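Local structure of twin-arginine translocation pathway signal (Rhodoferax ferrireducens, 5IM2) at residues M135-E147 with G288-Q300. The protein is a periplasmic-type solute-binding protein of a TRAP transporter, captured with benzoate in its pocket, and probably delivers an aromatic carboxylate for uptake. Residues are numbered along the deposited sequence; the frame is centred on the assembly and turned at random.
Sequences MTNAEATSRACWE and GLQTSGWLGRVQQ
The W146 indole lays one face over the start of helix 289-301: G288 CA sits 3.5 Å from the centroid of the six-membered ring, a CH-pi contact only 12° off its normal, while L289 N lies over the same face on the five-membered-ring side. With an alanine here, the cover over G288 CA would probably be lost and a gap left beside L289. One face of the R143 guanidinium rests on L289 CG, and its NE hydrogen-bonds H364 ND1. At the edge of the R297 guanidinium, NH1 reaches the syn side of E139 OE1 at 2.9 Å, a salt bridge with the two planes 79° apart; both chains run out extended, side by side. Q300, also extended, brings OE1 to A138 N, 2.8 Å away in a nearly straight bond (172°), at the first turn of the helix that N137 caps. Between these ends the axes can approach to 7.1 Å because G293 and G296 lack side chains: a CB would strike R143 CG or S142 OG respectively. This close, glycine-permitted, roughly antiparallel helix pair packs against strand 161-167, where S142 OG and S292 OG hydrogen-bond V167 N and L165 N; helix 350-367 flanks helix 138-152, and Q299 carries helix 289-301 to the benzoate.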
ATOM      1  N   MET A 135       8.337   8.921  -0.366  1.00 15.91           N
ATOM      2  CA  MET A 135       7.076   9.539  -0.769  1.00 16.07           C
ATOM      3  C   MET A 135       6.998  10.997  -0.357  1.00 18.75           C
ATOM      4  O   MET A 135       7.477  11.399   0.696  1.00 19.07           O
ATOM      5  CB  MET A 135       5.905   8.772  -0.150  1.00 14.86           C
ATOM      6  CG  MET A 135       4.550   9.424  -0.363  1.00 19.91           C
ATOM      7  SD  MET A 135       3.165   8.517   0.354  1.00 24.16           S
ATOM      8  CE  MET A 135       3.795   8.214   1.918  1.00 12.25           C
ATOM      9  N   THR A 136       6.339  11.791  -1.200  1.00 15.98           N
ATOM     10  CA  THR A 136       5.912  13.128  -0.818  1.00 16.11           C
ATOM     11  C   THR A 136       4.483  13.027  -0.263  1.00 15.20           C
ATOM     12  O   THR A 136       4.297  12.893   0.955  1.00 18.98           O
ATOM     13  CB  THR A 136       6.002  14.070  -2.010  1.00 18.30           C
ATOM     14  OG1 THR A 136       5.298  13.507  -3.110  1.00 15.64           O
ATOM     15  CG2 THR A 136       7.433  14.253  -2.440  1.00 19.61           C
ATOM     16  N   ASN A 137       3.477  13.029  -1.141  1.00 14.75           N
ATOM     17  CA  ASN A 137       2.103  12.682  -0.766  1.00 16.19           C
ATOM     18  C   ASN A 137       1.619  11.501  -1.606  1.00 15.35           C
ATOM     19  O   ASN A 137       2.207  11.167  -2.637  1.00 16.64           O
ATOM     20  CB  ASN A 137       1.174  13.889  -0.932  1.00 18.61           C
ATOM     21  CG  ASN A 137       1.086  14.349  -2.337  1.00 15.64           C
ATOM     22  OD1 ASN A 137       0.391  13.747  -3.114  1.00 16.78           O
ATOM     23  ND2 ASN A 137       1.794  15.442  -2.685  1.00 22.02           N
ATOM     24  N   ALA A 138       0.567  10.827  -1.141  1.00 13.75           N
ATOM     25  CA  ALA A 138       0.134   9.595  -1.805  1.00 10.34           C
ATOM     26  C   ALA A 138      -0.364   9.831  -3.229  1.00 10.39           C
ATOM     27  O   ALA A 138      -0.140   8.989  -4.102  1.00 15.06           O
ATOM     28  CB  ALA A 138      -0.938   8.897  -0.975  1.00 14.41           C
ATOM     29  N   GLU A 139      -1.073  10.940  -3.486  1.00 12.86           N
ATOM     30  CA  GLU A 139      -1.548  11.189  -4.846  1.00 17.93           C
ATOM     31  C   GLU A 139      -0.374  11.297  -5.814  1.00 15.84           C
ATOM     32  O   GLU A 139      -0.329  10.611  -6.840  1.00 13.05           O
ATOM     33  CB  GLU A 139      -2.404  12.456  -4.918  1.00 15.42           C
ATOM     34  CG  GLU A 139      -2.931  12.738  -6.302  1.00 15.40           C
ATOM     35  CD  GLU A 139      -3.651  14.067  -6.371  1.00 21.70           C
ATOM     36  OE1 GLU A 139      -3.737  14.762  -5.320  1.00 20.98           O
ATOM     37  OE2 GLU A 139      -4.090  14.434  -7.488  1.00 20.60           O
ATOM     38  N   ALA A 140       0.584  12.159  -5.496  1.00 14.13           N
ATOM     39  CA  ALA A 140       1.746  12.342  -6.367  1.00 15.07           C
ATOM     40  C   ALA A 140       2.548  11.059  -6.519  1.00 14.62           C
ATOM     41  O   ALA A 140       2.924  10.673  -7.640  1.00 14.29           O
ATOM     42  CB  ALA A 140       2.599  13.488  -5.814  1.00 14.97           C
ATOM     43  N   THR A 141       2.814  10.375  -5.406  1.00 13.84           N
ATOM     44  CA  THR A 141       3.620   9.156  -5.440  1.00 12.80           C
ATOM     45  C   THR A 141       2.901   8.020  -6.161  1.00 11.71           C
ATOM     46  O   THR A 141       3.547   7.172  -6.796  1.00 13.01           O
ATOM     47  CB  THR A 141       4.001   8.783  -4.008  1.00 13.39           C
ATOM     48  OG1 THR A 141       4.626   9.928  -3.404  1.00 16.40           O
ATOM     49  CG2 THR A 141       4.989   7.638  -3.974  1.00 14.41           C
ATOM     50  N   SER A 142       1.563   7.950  -6.029  1.00 11.69           N
ATOM     51  CA  SER A 142       0.795   6.994  -6.820  1.00 13.99           C
ATOM     52  C   SER A 142       0.917   7.264  -8.313  1.00 15.61           C
ATOM     53  O   SER A 142       1.001   6.330  -9.113  1.00 13.18           O
ATOM     54  CB  SER A 142      -0.685   7.049  -6.428  1.00 13.01           C
ATOM     55  OG  SER A 142      -0.873   6.585  -5.091  1.00 14.09           O
ATOM     56  N   ARG A 143       0.827   8.532  -8.721  1.00 13.69           N
ATOM     57  CA  ARG A 143       0.986   8.842 -10.138  1.00 13.56           C
ATOM     58  C   ARG A 143       2.364   8.414 -10.617  1.00 14.79           C
ATOM     59  O   ARG A 143       2.511   7.852 -11.704  1.00 15.02           O
ATOM     60  CB  ARG A 143       0.787  10.333 -10.373  1.00 17.30           C
ATOM     61  CG  ARG A 143      -0.614  10.785 -10.172  1.00 15.37           C
ATOM     62  CD  ARG A 143      -0.719  12.326 -10.132  1.00 16.09           C
ATOM     63  NE  ARG A 143      -0.308  12.955 -11.381  1.00 18.58           N
ATOM     64  CZ  ARG A 143      -1.131  13.316 -12.354  1.00 23.82           C
ATOM     65  NH1 ARG A 143      -2.434  13.113 -12.245  1.00 17.85           N
ATOM     66  NH2 ARG A 143      -0.635  13.873 -13.461  1.00 23.36           N
ATOM     67  N   ALA A 144       3.383   8.694  -9.814  1.00 14.41           N
ATOM     68  CA  ALA A 144       4.751   8.280 -10.131  1.00 14.44           C
ATOM     69  C   ALA A 144       4.871   6.774 -10.268  1.00 15.29           C
ATOM     70  O   ALA A 144       5.582   6.281 -11.145  1.00 15.09           O
ATOM     71  CB  ALA A 144       5.709   8.799  -9.053  1.00 12.65           C
ATOM     72  N   CYS A 145       4.195   6.025  -9.395  1.00 13.04           N
ATOM     73  CA  CYS A 145       4.219   4.567  -9.464  1.00 15.47           C
ATOM     74  C   CYS A 145       3.641   4.076 -10.782  1.00 17.11           C
ATOM     75  O   CYS A 145       4.218   3.197 -11.438  1.00 15.72           O
ATOM     76  CB  CYS A 145       3.445   3.985  -8.276  1.00 19.83           C
ATOM     77  SG  CYS A 145       3.644   2.209  -8.056  1.00 20.63           S
ATOM     78  N   TRP A 146       2.501   4.634 -11.194  1.00 16.21           N
ATOM     79  CA  TRP A 146       1.912   4.244 -12.474  1.00 15.15           C
ATOM     80  C   TRP A 146       2.909   4.428 -13.623  1.00 17.23           C
ATOM     81  O   TRP A 146       3.182   3.490 -14.398  1.00 17.33           O
ATOM     82  CB  TRP A 146       0.631   5.038 -12.763  1.00 18.63           C
ATOM     83  CG  TRP A 146       0.156   4.697 -14.143  1.00 17.83           C
ATOM     84  CD1 TRP A 146       0.422   5.379 -15.317  1.00 17.11           C
ATOM     85  CD2 TRP A 146      -0.614   3.554 -14.521  1.00 17.11           C
ATOM     86  NE1 TRP A 146      -0.158   4.736 -16.381  1.00 19.45           N
ATOM     87  CE2 TRP A 146      -0.789   3.605 -15.925  1.00 18.56           C
ATOM     88  CE3 TRP A 146      -1.199   2.503 -13.812  1.00 19.51           C
ATOM     89  CZ2 TRP A 146      -1.490   2.643 -16.613  1.00 22.99           C
ATOM     90  CZ3 TRP A 146      -1.905   1.546 -14.512  1.00 18.25           C
ATOM     91  CH2 TRP A 146      -2.056   1.629 -15.888  1.00 19.98           C
ATOM     92  N   GLU A 147       3.470   5.634 -13.730  1.00 15.55           N
ATOM     93  CA  GLU A 147       4.369   5.953 -14.835  1.00 14.88           C
ATOM     94  C   GLU A 147       5.643   5.119 -14.784  1.00 17.63           C
ATOM     95  O   GLU A 147       6.111   4.623 -15.816  1.00 20.91           O
ATOM     96  CB  GLU A 147       4.706   7.443 -14.839  1.00 14.56           C
ATOM     97  CG  GLU A 147       5.615   7.806 -15.999  1.00 23.59           C
ATOM     98  CD  GLU A 147       5.811   9.307 -16.223  1.00 34.18           C
ATOM     99  OE1 GLU A 147       5.150  10.141 -15.575  1.00 27.86           O
ATOM    100  OE2 GLU A 147       6.651   9.645 -17.075  1.00 27.67           O
ATOM    101  N   GLY A 288      -5.385   3.787 -15.128  1.00 19.74           N
ATOM    102  CA  GLY A 288      -4.216   4.544 -15.545  1.00 15.72           C
ATOM    103  C   GLY A 288      -3.774   5.603 -14.567  1.00 18.35           C
ATOM    104  O   GLY A 288      -3.988   5.503 -13.362  1.00 17.75           O
ATOM    105  N   LEU A 289      -3.151   6.643 -15.106  1.00 18.23           N
ATOM    106  CA  LEU A 289      -2.532   7.671 -14.275  1.00 14.83           C
ATOM    107  C   LEU A 289      -3.540   8.357 -13.361  1.00 14.62           C
ATOM    108  O   LEU A 289      -3.297   8.528 -12.158  1.00 17.65           O
ATOM    109  CB  LEU A 289      -1.858   8.696 -15.193  1.00 15.76           C
ATOM    110  CG  LEU A 289      -1.119   9.856 -14.544  1.00 20.19           C
ATOM    111  CD1 LEU A 289       0.077   9.334 -13.778  1.00 22.22           C
ATOM    112  CD2 LEU A 289      -0.660  10.853 -15.583  1.00 27.61           C
ATOM    113  N   GLN A 290      -4.636   8.857 -13.933  1.00 17.80           N
ATOM    114  CA  GLN A 290      -5.570   9.641 -13.123  1.00 21.62           C
ATOM    115  C   GLN A 290      -6.210   8.786 -12.045  1.00 18.65           C
ATOM    116  O   GLN A 290      -6.321   9.208 -10.887  1.00 20.76           O
ATOM    117  CB  GLN A 290      -6.645  10.279 -14.012  1.00 29.88           C
ATOM    118  CG  GLN A 290      -6.142  11.456 -14.863  1.00 53.86           C
ATOM    119  CD  GLN A 290      -5.218  11.040 -16.006  1.00 65.16           C
ATOM    120  OE1 GLN A 290      -5.330   9.934 -16.552  1.00 78.94           O
ATOM    121  NE2 GLN A 290      -4.292  11.932 -16.368  1.00 47.42           N
ATOM    122  N   THR A 291      -6.627   7.577 -12.398  1.00 17.62           N
ATOM    123  CA  THR A 291      -7.220   6.681 -11.410  1.00 17.10           C
ATOM    124  C   THR A 291      -6.215   6.325 -10.316  1.00 18.30           C
ATOM    125  O   THR A 291      -6.575   6.255  -9.131  1.00 14.43           O
ATOM    126  CB  THR A 291      -7.748   5.429 -12.116  1.00 21.08           C
ATOM    127  OG1 THR A 291      -8.831   5.800 -12.977  1.00 23.43           O
ATOM    128  CG2 THR A 291      -8.282   4.433 -11.136  1.00 17.71           C
ATOM    129  N   SER A 292      -4.954   6.098 -10.696  1.00 15.77           N
ATOM    130  CA  SER A 292      -3.909   5.829  -9.712  1.00 14.37           C
ATOM    131  C   SER A 292      -3.752   6.977  -8.726  1.00 14.74           C
ATOM    132  O   SER A 292      -3.723   6.758  -7.510  1.00 12.29           O
ATOM    133  CB  SER A 292      -2.579   5.540 -10.426  1.00 15.11           C
ATOM    134  OG  SER A 292      -2.683   4.326 -11.187  1.00 15.13           O
ATOM    135  N   GLY A 293      -3.651   8.215  -9.219  1.00 12.85           N
ATOM    136  CA  GLY A 293      -3.571   9.347  -8.318  1.00 16.16           C
ATOM    137  C   GLY A 293      -4.790   9.478  -7.422  1.00 14.69           C
ATOM    138  O   GLY A 293      -4.665   9.800  -6.244  1.00 16.57           O
ATOM    139  N   TRP A 294      -5.983   9.224  -7.973  1.00 13.19           N
ATOM    140  CA  TRP A 294      -7.216   9.387  -7.219  1.00 14.98           C
ATOM    141  C   TRP A 294      -7.295   8.371  -6.082  1.00 19.97           C
ATOM    142  O   TRP A 294      -7.624   8.721  -4.949  1.00 17.05           O
ATOM    143  CB  TRP A 294      -8.410   9.268  -8.168  1.00 21.63           C
ATOM    144  CG  TRP A 294      -9.653   9.218  -7.441  1.00 21.66           C
ATOM    145  CD1 TRP A 294     -10.315  10.270  -6.879  1.00 34.60           C
ATOM    146  CD2 TRP A 294     -10.398   8.039  -7.112  1.00 28.83           C
ATOM    147  NE1 TRP A 294     -11.444   9.810  -6.225  1.00 44.75           N
ATOM    148  CE2 TRP A 294     -11.512   8.445  -6.359  1.00 41.34           C
ATOM    149  CE3 TRP A 294     -10.232   6.677  -7.394  1.00 43.59           C
ATOM    150  CZ2 TRP A 294     -12.457   7.533  -5.879  1.00 46.72           C
ATOM    151  CZ3 TRP A 294     -11.172   5.778  -6.920  1.00 45.22           C
ATOM    152  CH2 TRP A 294     -12.267   6.209  -6.172  1.00 38.00           C
ATOM    153  N   LEU A 295      -6.928   7.126  -6.348  1.00 16.08           N
ATOM    154  CA  LEU A 295      -6.919   6.114  -5.295  1.00 17.36           C
ATOM    155  C   LEU A 295      -5.988   6.506  -4.159  1.00 14.28           C
ATOM    156  O   LEU A 295      -6.340   6.381  -2.978  1.00 14.60           O
ATOM    157  CB  LEU A 295      -6.522   4.751  -5.870  1.00 17.26           C
ATOM    158  CG  LEU A 295      -7.564   4.069  -6.741  1.00 19.13           C
ATOM    159  CD1 LEU A 295      -6.999   2.861  -7.465  1.00 18.35           C
ATOM    160  CD2 LEU A 295      -8.734   3.616  -5.853  1.00 22.72           C
ATOM    161  N   GLY A 296      -4.757   6.911  -4.487  1.00 16.48           N
ATOM    162  CA  GLY A 296      -3.838   7.358  -3.454  1.00 15.75           C
ATOM    163  C   GLY A 296      -4.359   8.563  -2.685  1.00 16.31           C
ATOM    164  O   GLY A 296      -4.247   8.625  -1.464  1.00 17.87           O
ATOM    165  N   ARG A 297      -4.926   9.550  -3.390  1.00 13.76           N
ATOM    166  CA  ARG A 297      -5.436  10.730  -2.714  1.00 16.85           C
ATOM    167  C   ARG A 297      -6.491  10.341  -1.671  1.00 18.27           C
ATOM    168  O   ARG A 297      -6.468  10.822  -0.528  1.00 16.45           O
ATOM    169  CB  ARG A 297      -6.016  11.709  -3.735  1.00 17.88           C
ATOM    170  CG  ARG A 297      -6.381  13.003  -3.130  1.00 17.89           C
ATOM    171  CD  ARG A 297      -6.978  14.030  -4.083  1.00 19.39           C
ATOM    172  NE  ARG A 297      -7.319  15.193  -3.274  1.00 27.48           N
ATOM    173  CZ  ARG A 297      -6.636  16.333  -3.211  1.00 38.89           C
ATOM    174  NH1 ARG A 297      -5.568  16.560  -3.979  1.00 30.57           N
ATOM    175  NH2 ARG A 297      -7.064  17.282  -2.388  1.00 45.07           N
ATOM    176  N   VAL A 298      -7.419   9.466  -2.058  1.00 17.11           N
ATOM    177  CA  VAL A 298      -8.529   9.075  -1.179  1.00 15.25           C
ATOM    178  C   VAL A 298      -8.017   8.245  -0.008  1.00 18.27           C
ATOM    179  O   VAL A 298      -8.479   8.405   1.137  1.00 17.61           O
ATOM    180  CB  VAL A 298      -9.604   8.333  -1.989  1.00 15.10           C
ATOM    181  CG1 VAL A 298     -10.673   7.774  -1.072  1.00 19.53           C
ATOM    182  CG2 VAL A 298     -10.231   9.295  -3.008  1.00 18.34           C
ATOM    183  N   GLN A 299      -7.036   7.371  -0.254  1.00 14.90           N
ATOM    184  CA  GLN A 299      -6.494   6.579   0.850  1.00 13.81           C
ATOM    185  C   GLN A 299      -5.853   7.489   1.897  1.00 14.69           C
ATOM    186  O   GLN A 299      -6.084   7.345   3.108  1.00 18.31           O
ATOM    187  CB  GLN A 299      -5.506   5.543   0.352  1.00 19.89           C
ATOM    188  CG  GLN A 299      -5.305   4.398   1.410  1.00 14.44           C
ATOM    189  CD  GLN A 299      -4.702   3.147   0.832  1.00 13.83           C
ATOM    190  OE1 GLN A 299      -4.280   3.099  -0.311  1.00 20.24           O
ATOM    191  NE2 GLN A 299      -4.627   2.136   1.650  1.00 17.22           N
ATOM    192  N   GLN A 300      -5.070   8.459   1.453  1.00 14.94           N
ATOM    193  CA  GLN A 300      -4.471   9.384   2.414  1.00 14.00           C
ATOM    194  C   GLN A 300      -5.514  10.305   3.042  1.00 15.41           C
ATOM    195  O   GLN A 300      -5.340  10.748   4.188  1.00 20.99           O
ATOM    196  CB  GLN A 300      -3.349  10.192   1.739  1.00 19.68           C
ATOM    197  CG  GLN A 300      -2.641  11.136   2.698  1.00 14.88           C
ATOM    198  CD  GLN A 300      -1.328  11.686   2.207  1.00 15.60           C
ATOM    199  OE1 GLN A 300      -0.994  11.590   1.032  1.00 25.65           O
ATOM    200  NE2 GLN A 300      -0.589  12.322   3.104  1.00 23.54           N
TER
HETATM  201  O   HOH W   1       2.177  13.328   2.846  1.00 29.52           O
HETATM  202  O   HOH W   2      -2.357  12.581  -1.331  1.00 19.00           O